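Local atomic coordinates of precorrin-8x Methyl Mutase (Thermus thermophilus, PDB entry 1V9C), a protein that probably catalyses the methyl migration of precorrin-8X, as a precorrin-8X methylmutase of the CobH/CbiC family in adenosylcobalamin biosynthesis. Residues 23-28 against 44-49; 119-124 against 147-152. All coordinates share one frame; numbering follows the deposited sequence.

Contact 1: residues 23-28 against 44-49; sequences HGFSPL and EYKALT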
ATOM      1  N   HIS B  23      12.696  17.519 -14.358  1.00 46.09           N
ATOM      2  CA  HIS B  23      13.091  16.191 -13.923  1.00 47.66           C
ATOM      3  C   HIS B  23      13.988  15.562 -14.968  1.00 50.10           C
ATOM      4  O   HIS B  23      13.896  15.887 -16.147  1.00 53.84           O
ATOM      5  CB  HIS B  23      11.860  15.317 -13.719  1.00 46.58           C
ATOM      6  CG  HIS B  23      11.157  14.960 -14.991  1.00 42.46           C
ATOM      7  ND1 HIS B  23      11.697  14.100 -15.922  1.00 43.22           N
ATOM      8  CD2 HIS B  23       9.958  15.347 -15.486  1.00 41.81           C
ATOM      9  CE1 HIS B  23      10.859  13.969 -16.936  1.00 41.68           C
ATOM     10  NE2 HIS B  23       9.797  14.717 -16.697  1.00 45.05           N
ATOM     11  N   GLY B  24      14.846  14.647 -14.544  1.00 50.59           N
ATOM     12  CA  GLY B  24      15.730  14.007 -15.495  1.00 51.74           C
ATOM     13  C   GLY B  24      15.287  12.629 -15.942  1.00 52.71           C
ATOM     14  O   GLY B  24      16.100  11.706 -15.947  1.00 57.20           O
ATOM     15  N   PHE B  25      14.022  12.469 -16.329  1.00 47.56           N
ATOM     16  CA  PHE B  25      13.549  11.155 -16.769  1.00 43.29           C
ATOM     17  C   PHE B  25      13.279  11.070 -18.260  1.00 41.61           C
ATOM     18  O   PHE B  25      12.975  12.067 -18.902  1.00 40.75           O
ATOM     19  CB  PHE B  25      12.296  10.733 -15.974  1.00 35.90           C
ATOM     20  CG  PHE B  25      12.586  10.430 -14.534  1.00 26.84           C
ATOM     21  CD1 PHE B  25      12.270  11.338 -13.538  1.00 21.52           C
ATOM     22  CD2 PHE B  25      13.274   9.274 -14.186  1.00 30.04           C
ATOM     23  CE1 PHE B  25      12.645  11.110 -12.227  1.00 21.02           C
ATOM     24  CE2 PHE B  25      13.651   9.037 -12.877  1.00 27.39           C
ATOM     25  CZ  PHE B  25      13.336   9.961 -11.896  1.00 28.08           C
ATOM     26  N   SER B  26      13.395   9.860 -18.801  1.00 44.52           N
ATOM     27  CA  SER B  26      13.172   9.621 -20.221  1.00 45.04           C
ATOM     28  C   SER B  26      11.683   9.579 -20.521  1.00 48.09           C
ATOM     29  O   SER B  26      10.858   9.679 -19.619  1.00 49.64           O
ATOM     30  CB  SER B  26      13.806   8.293 -20.641  1.00 50.30           C
ATOM     31  OG  SER B  26      12.924   7.200 -20.431  1.00 50.93           O
ATOM     32  N   PRO B  27      11.320   9.439 -21.806  1.00 50.17           N
ATOM     33  CA  PRO B  27       9.907   9.383 -22.190  1.00 48.67           C
ATOM     34  C   PRO B  27       9.206   8.137 -21.657  1.00 47.41           C
ATOM     35  O   PRO B  27       8.012   8.162 -21.369  1.00 48.59           O
ATOM     36  CB  PRO B  27       9.968   9.403 -23.716  1.00 50.23           C
ATOM     37  CG  PRO B  27      11.199  10.227 -23.985  1.00 49.43           C
ATOM     38  CD  PRO B  27      12.169   9.640 -22.994  1.00 49.47           C
ATOM     39  N   LEU B  28       9.951   7.046 -21.535  1.00 45.07           N
ATOM     40  CA  LEU B  28       9.392   5.794 -21.035  1.00 44.69           C
ATOM     41  C   LEU B  28       9.430   5.712 -19.524  1.00 41.31           C
ATOM     42  O   LEU B  28       8.626   5.022 -18.916  1.00 42.28           O
ATOM     43  CB  LEU B  28      10.166   4.603 -21.585  1.00 43.78           C
ATOM     44  CG  LEU B  28       9.920   4.198 -23.025  1.00 44.74           C
ATOM     45  CD1 LEU B  28      10.892   3.078 -23.361  1.00 48.87           C
ATOM     46  CD2 LEU B  28       8.480   3.753 -23.217  1.00 36.47           C
ATOM     47  N   GLU B  44       8.501  13.670  -3.630  1.00 20.75           N
ATOM     48  CA  GLU B  44       9.914  13.363  -3.490  1.00 25.24           C
ATOM     49  C   GLU B  44      10.354  12.208  -4.373  1.00 28.50           C
ATOM     50  O   GLU B  44      11.545  12.060  -4.634  1.00 33.60           O
ATOM     51  CB  GLU B  44      10.283  13.061  -2.040  1.00 31.81           C
ATOM     52  CG  GLU B  44      11.792  12.889  -1.854  1.00 38.07           C
ATOM     53  CD  GLU B  44      12.224  12.823  -0.397  1.00 42.21           C
ATOM     54  OE1 GLU B  44      13.448  12.840  -0.143  1.00 46.74           O
ATOM     55  OE2 GLU B  44      11.351  12.751   0.496  1.00 43.46           O
ATOM     56  N   TYR B  45       9.397  11.400  -4.840  1.00 27.85           N
ATOM     57  CA  TYR B  45       9.698  10.262  -5.702  1.00 22.80           C
ATOM     58  C   TYR B  45      10.277  10.697  -7.055  1.00 22.37           C
ATOM     59  O   TYR B  45      10.847   9.897  -7.788  1.00 24.94           O
ATOM     60  CB  TYR B  45       8.438   9.388  -5.900  1.00 20.14           C
ATOM     61  CG  TYR B  45       8.144   8.535  -4.694  1.00 17.56           C
ATOM     62  CD1 TYR B  45       7.102   8.847  -3.825  1.00 18.05           C
ATOM     63  CD2 TYR B  45       9.002   7.487  -4.344  1.00 14.47           C
ATOM     64  CE1 TYR B  45       6.934   8.152  -2.634  1.00 18.77           C
ATOM     65  CE2 TYR B  45       8.851   6.799  -3.161  1.00 17.43           C
ATOM     66  CZ  TYR B  45       7.817   7.135  -2.304  1.00 18.30           C
ATOM     67  OH  TYR B  45       7.699   6.467  -1.108  1.00 20.93           O
ATOM     68  N   LYS B  46      10.112  11.967  -7.394  1.00 29.87           N
ATOM     69  CA  LYS B  46      10.666  12.488  -8.647  1.00 33.50           C
ATOM     70  C   LYS B  46      12.194  12.433  -8.541  1.00 33.84           C
ATOM     71  O   LYS B  46      12.889  12.164  -9.515  1.00 37.65           O
ATOM     72  CB  LYS B  46      10.255  13.947  -8.852  1.00 33.72           C
ATOM     73  CG  LYS B  46      10.608  14.499 -10.220  1.00 33.77           C
ATOM     74  CD  LYS B  46      10.303  15.992 -10.321  1.00 38.14           C
ATOM     75  CE  LYS B  46      11.335  16.844  -9.601  1.00 35.33           C
ATOM     76  NZ  LYS B  46      10.948  18.288  -9.609  1.00 40.96           N
ATOM     77  N   ALA B  47      12.687  12.687  -7.336  1.00 32.74           N
ATOM     78  CA  ALA B  47      14.115  12.704  -7.052  1.00 39.86           C
ATOM     79  C   ALA B  47      14.663  11.372  -6.535  1.00 38.63           C
ATOM     80  O   ALA B  47      15.841  11.078  -6.703  1.00 42.70           O
ATOM     81  CB  ALA B  47      14.414  13.813  -6.042  1.00 37.03           C
ATOM     82  N   LEU B  48      13.811  10.563  -5.917  1.00 38.72           N
ATOM     83  CA  LEU B  48      14.254   9.286  -5.365  1.00 31.75           C
ATOM     84  C   LEU B  48      14.221   8.128  -6.343  1.00 31.03           C
ATOM     85  O   LEU B  48      14.929   7.143  -6.167  1.00 33.50           O
ATOM     86  CB  LEU B  48      13.399   8.923  -4.155  1.00 31.78           C
ATOM     87  CG  LEU B  48      13.269   9.979  -3.053  1.00 33.71           C
ATOM     88  CD1 LEU B  48      12.453   9.386  -1.906  1.00 26.06           C
ATOM     89  CD2 LEU B  48      14.666  10.422  -2.559  1.00 28.22           C
ATOM     90  N   THR B  49      13.409   8.234  -7.382  1.00 28.90           N
ATOM     91  CA  THR B  49      13.297   7.132  -8.316  1.00 30.55           C
ATOM     92  C   THR B  49      14.411   7.056  -9.341  1.00 30.47           C
ATOM     93  O   THR B  49      14.653   8.003 -10.081  1.00 30.18           O
ATOM     94  CB  THR B  49      11.940   7.170  -9.025  1.00 30.05           C
ATOM     95  OG1 THR B  49      10.903   7.212  -8.040  1.00 22.63           O
ATOM     96  CG2 THR B  49      11.760   5.940  -9.883  1.00 25.86           C
TER
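The ring of Phe25 pushes its edge against the backbone where helix 45-48 runs into Thr49, and two carbonyl oxygens receive it. CE1 of Phe25 sits 2.9 Å from Lys46 O, while CZ of Phe25 lies 3.0 Å from Thr49 O. Both oxygens lie near the ring plane, so they face the slightly positive C-H edge of the phenyl ring and not its electron-rich faces. This is the tight part of the contact: no hydrogen bond crosses it, and the ring edge faces one carbonyl inside the helix and one just beyond it. The first torsion of Phe25 (chi1 -69°) sets CG anti to its carbonyl carbon and sends the ring across to the helix. Beyond the edge, CB of Thr49 is 4.2 Å from CZ of Phe25. The threonine's hydroxyl turns back into its own turn, where OG1 gives a 2.7 Å hydrogen bond to Tyr45 O, on a lone pair in the carbonyl plane; that same oxygen also accepts Thr49 N. In the doubly wound alpha/beta fold, Thr49 begins strand 49-51, one of the two outermost strands of the sheet within this chain, so Phe25 ties the loop between helices 6-20 and 30-40 to the start of that strand, with Val33 of helix 30-40 also touching both side chains. Nearer the solvent the fit is looser. CB of His23 rests 3.8 Å from CD of Lys46, an aliphatic touch along the lysine chain, which bends at chi3 to carry NZ to Ala20 O, the last carbonyl of helix 6-20. The imidazole leads away from the lysine and stacks on Trp30, while its ND1 accepts Phe25 N at 2.9 Å, in the ring plane, bracing the loop around exposed Gly24.

Contact 2: residues 119-124 against 147-152; sequences YAWEKG and IRQGAR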
ATOM      1  N   TYR B 119      12.681 -21.428  -3.131  1.00 51.94           N
ATOM      2  CA  TYR B 119      11.505 -22.065  -3.696  1.00 52.24           C
ATOM      3  C   TYR B 119      11.305 -21.593  -5.135  1.00 53.00           C
ATOM      4  O   TYR B 119      11.227 -22.404  -6.057  1.00 54.56           O
ATOM      5  CB  TYR B 119      10.261 -21.717  -2.887  1.00 51.83           C
ATOM      6  CG  TYR B 119       8.989 -22.221  -3.531  1.00 55.16           C
ATOM      7  CD1 TYR B 119       8.567 -23.534  -3.350  1.00 52.55           C
ATOM      8  CD2 TYR B 119       8.239 -21.398  -4.377  1.00 55.12           C
ATOM      9  CE1 TYR B 119       7.435 -24.020  -3.993  1.00 55.77           C
ATOM     10  CE2 TYR B 119       7.102 -21.879  -5.028  1.00 57.39           C
ATOM     11  CZ  TYR B 119       6.709 -23.193  -4.832  1.00 55.99           C
ATOM     12  OH  TYR B 119       5.600 -23.686  -5.477  1.00 61.03           O
ATOM     13  N   ALA B 120      11.221 -20.274  -5.307  1.00 51.26           N
ATOM     14  CA  ALA B 120      11.017 -19.657  -6.615  1.00 49.72           C
ATOM     15  C   ALA B 120      12.049 -20.129  -7.616  1.00 49.21           C
ATOM     16  O   ALA B 120      11.714 -20.482  -8.741  1.00 49.31           O
ATOM     17  CB  ALA B 120      11.082 -18.140  -6.496  1.00 50.04           C
ATOM     18  N   TRP B 121      13.311 -20.107  -7.214  1.00 50.90           N
ATOM     19  CA  TRP B 121      14.375 -20.550  -8.100  1.00 54.51           C
ATOM     20  C   TRP B 121      14.178 -22.014  -8.478  1.00 53.98           C
ATOM     21  O   TRP B 121      13.972 -22.335  -9.647  1.00 53.96           O
ATOM     22  CB  TRP B 121      15.738 -20.377  -7.432  1.00 55.02           C
ATOM     23  CG  TRP B 121      16.878 -20.469  -8.399  1.00 59.53           C
ATOM     24  CD1 TRP B 121      16.799 -20.487  -9.771  1.00 60.65           C
ATOM     25  CD2 TRP B 121      18.271 -20.475  -8.079  1.00 58.56           C
ATOM     26  NE1 TRP B 121      18.058 -20.500 -10.317  1.00 62.22           N
ATOM     27  CE2 TRP B 121      18.982 -20.494  -9.304  1.00 61.91           C
ATOM     28  CE3 TRP B 121      18.990 -20.465  -6.878  1.00 61.11           C
ATOM     29  CZ2 TRP B 121      20.381 -20.501  -9.358  1.00 61.66           C
ATOM     30  CZ3 TRP B 121      20.382 -20.472  -6.931  1.00 62.94           C
ATOM     31  CH2 TRP B 121      21.061 -20.490  -8.167  1.00 62.79           C
ATOM     32  N   GLU B 122      14.229 -22.893  -7.483  1.00 54.24           N
ATOM     33  CA  GLU B 122      14.061 -24.320  -7.721  1.00 57.18           C
ATOM     34  C   GLU B 122      12.912 -24.603  -8.673  1.00 57.00           C
ATOM     35  O   GLU B 122      13.048 -25.416  -9.589  1.00 58.43           O
ATOM     36  CB  GLU B 122      13.811 -25.061  -6.408  1.00 58.89           C
ATOM     37  CG  GLU B 122      14.941 -24.959  -5.400  1.00 62.95           C
ATOM     38  CD  GLU B 122      14.639 -25.732  -4.136  1.00 67.42           C
ATOM     39  OE1 GLU B 122      15.409 -25.614  -3.157  1.00 69.85           O
ATOM     40  OE2 GLU B 122      13.623 -26.463  -4.127  1.00 68.65           O
ATOM     41  N   LYS B 123      11.785 -23.928  -8.456  1.00 55.87           N
ATOM     42  CA  LYS B 123      10.597 -24.120  -9.282  1.00 55.75           C
ATOM     43  C   LYS B 123      10.718 -23.478 -10.652  1.00 54.45           C
ATOM     44  O   LYS B 123       9.831 -23.625 -11.493  1.00 57.10           O
ATOM     45  CB  LYS B 123       9.362 -23.558  -8.574  1.00 56.73           C
ATOM     46  CG  LYS B 123       8.913 -24.343  -7.350  1.00 60.25           C
ATOM     47  CD  LYS B 123       8.353 -25.713  -7.731  1.00 62.29           C
ATOM     48  CE  LYS B 123       7.880 -26.487  -6.496  1.00 61.91           C
ATOM     49  NZ  LYS B 123       7.137 -27.729  -6.847  1.00 60.70           N
ATOM     50  N   GLY B 124      11.816 -22.768 -10.874  1.00 52.57           N
ATOM     51  CA  GLY B 124      12.014 -22.102 -12.143  1.00 54.38           C
ATOM     52  C   GLY B 124      10.975 -21.017 -12.344  1.00 55.03           C
ATOM     53  O   GLY B 124      10.128 -21.116 -13.231  1.00 58.07           O
ATOM     54  N   ILE B 147      20.926 -14.083  -7.773  1.00 51.44           N
ATOM     55  CA  ILE B 147      21.163 -13.578  -9.121  1.00 50.88           C
ATOM     56  C   ILE B 147      22.620 -13.824  -9.506  1.00 52.73           C
ATOM     57  O   ILE B 147      22.934 -14.029 -10.679  1.00 50.83           O
ATOM     58  CB  ILE B 147      20.835 -12.049  -9.218  1.00 47.45           C
ATOM     59  CG1 ILE B 147      19.314 -11.845  -9.252  1.00 47.82           C
ATOM     60  CG2 ILE B 147      21.481 -11.430 -10.452  1.00 42.72           C
ATOM     61  CD1 ILE B 147      18.883 -10.391  -9.364  1.00 41.23           C
ATOM     62  N   ARG B 148      23.503 -13.806  -8.509  1.00 56.11           N
ATOM     63  CA  ARG B 148      24.928 -14.030  -8.741  1.00 58.05           C
ATOM     64  C   ARG B 148      25.208 -15.508  -8.989  1.00 57.91           C
ATOM     65  O   ARG B 148      26.319 -15.882  -9.355  1.00 58.01           O
ATOM     66  CB  ARG B 148      25.757 -13.543  -7.549  1.00 57.59           C
ATOM     67  CG  ARG B 148      25.740 -12.032  -7.318  1.00 54.13           C
ATOM     68  CD  ARG B 148      26.309 -11.249  -8.494  1.00 48.67           C
ATOM     69  NE  ARG B 148      26.576  -9.866  -8.112  1.00 41.37           N
ATOM     70  CZ  ARG B 148      26.988  -8.911  -8.947  1.00 46.10           C
ATOM     71  NH1 ARG B 148      27.179  -9.181 -10.235  1.00 40.75           N
ATOM     72  NH2 ARG B 148      27.225  -7.683  -8.487  1.00 39.60           N
ATOM     73  N   GLN B 149      24.191 -16.339  -8.797  1.00 59.43           N
ATOM     74  CA  GLN B 149      24.314 -17.775  -9.012  1.00 62.28           C
ATOM     75  C   GLN B 149      23.650 -18.238 -10.308  1.00 62.53           C
ATOM     76  O   GLN B 149      23.558 -19.438 -10.565  1.00 64.53           O
ATOM     77  CB  GLN B 149      23.706 -18.543  -7.836  1.00 64.90           C
ATOM     78  CG  GLN B 149      24.422 -18.329  -6.517  1.00 68.91           C
ATOM     79  CD  GLN B 149      25.914 -18.567  -6.631  1.00 68.35           C
ATOM     80  OE1 GLN B 149      26.353 -19.599  -7.134  1.00 68.93           O
ATOM     81  NE2 GLN B 149      26.701 -17.610  -6.160  1.00 68.84           N
ATOM     82  N   GLY B 150      23.175 -17.297 -11.119  1.00 61.07           N
ATOM     83  CA  GLY B 150      22.549 -17.681 -12.372  1.00 58.19           C
ATOM     84  C   GLY B 150      21.074 -17.365 -12.553  1.00 56.04           C
ATOM     85  O   GLY B 150      20.486 -17.727 -13.572  1.00 55.06           O
ATOM     86  N   ALA B 151      20.456 -16.710 -11.576  1.00 53.37           N
ATOM     87  CA  ALA B 151      19.047 -16.361 -11.706  1.00 47.93           C
ATOM     88  C   ALA B 151      18.964 -15.108 -12.584  1.00 45.08           C
ATOM     89  O   ALA B 151      19.735 -14.168 -12.392  1.00 40.17           O
ATOM     90  CB  ALA B 151      18.443 -16.098 -10.335  1.00 46.13           C
ATOM     91  N   ARG B 152      18.053 -15.112 -13.555  1.00 45.19           N
ATOM     92  CA  ARG B 152      17.891 -13.972 -14.461  1.00 48.27           C
ATOM     93  C   ARG B 152      16.444 -13.463 -14.604  1.00 47.67           C
ATOM     94  O   ARG B 152      15.749 -13.752 -15.588  1.00 43.43           O
ATOM     95  CB  ARG B 152      18.464 -14.311 -15.850  1.00 49.32           C
ATOM     96  CG  ARG B 152      19.966 -14.604 -15.854  1.00 51.18           C
ATOM     97  CD  ARG B 152      20.747 -13.511 -15.122  1.00 53.19           C
ATOM     98  NE  ARG B 152      22.168 -13.817 -15.011  1.00 52.20           N
ATOM     99  CZ  ARG B 152      23.001 -13.227 -14.159  1.00 56.10           C
ATOM    100  NH1 ARG B 152      22.559 -12.291 -13.330  1.00 56.20           N
ATOM    101  NH2 ARG B 152      24.283 -13.566 -14.142  1.00 56.36           N
TER
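Trp121 alone carries the contact from the last turn of helix 112-122, reaching Gln149 and Ala151 in the loop after helix 137-147. Starting at Tyr119, the chain first looks the other way: that ring packs on helix 99-107 and takes CG of Lys123 over one face. Two residues on, Trp121 holds CG anti to its backbone N (chi1 -165°) and extends the indole to the loop. The far corner of the six-membered ring does the touching, with CH2 of Trp121 3.3 Å from CB of Gln149, and its CZ2 3.6 Å from Gln149 O. Ala151 CB lies over one indole face, 4.4 Å from NE1 of Trp121. The amide of Gln149 bends off, its plane 63° from the indole's. With an alanine in place of Trp121, Gln149 CB and Ala151 CB would probably lose their cover, leaving a gap between helix and loop. Glu122 next pairs with Arg104, and Gly124 closes the helix in a Schellman motif. Gly150, with its own positive phi, does likewise for helix 137-147, the crossover helix between neighbouring parallel strands 130-133 and 155-158, so the indole spans from the end of helix 112-122 to the loop that carries the chain from helix 137-147 into strand 155-158.

Overall arrangement
Contacts 1 and 2 lie on opposite sides of the chain's centre, with their own centres 30 Å apart and their nearest atoms about 18 Å apart, so neither touches the other. Their centres are about 15 and 18 Å from the chain's centre. They also follow in series: 23-28 with 44-49 is complete well before 119-124 begins. Contact 1 lies by outer strand 49-51, contact 2 by the loop leading into the inner strand 155-158. In each, one aromatic side chain does most of the reaching across, without a hydrogen bond between the segments. The second chain of the assembly reaches neither, and no bound ligand links either to an active site.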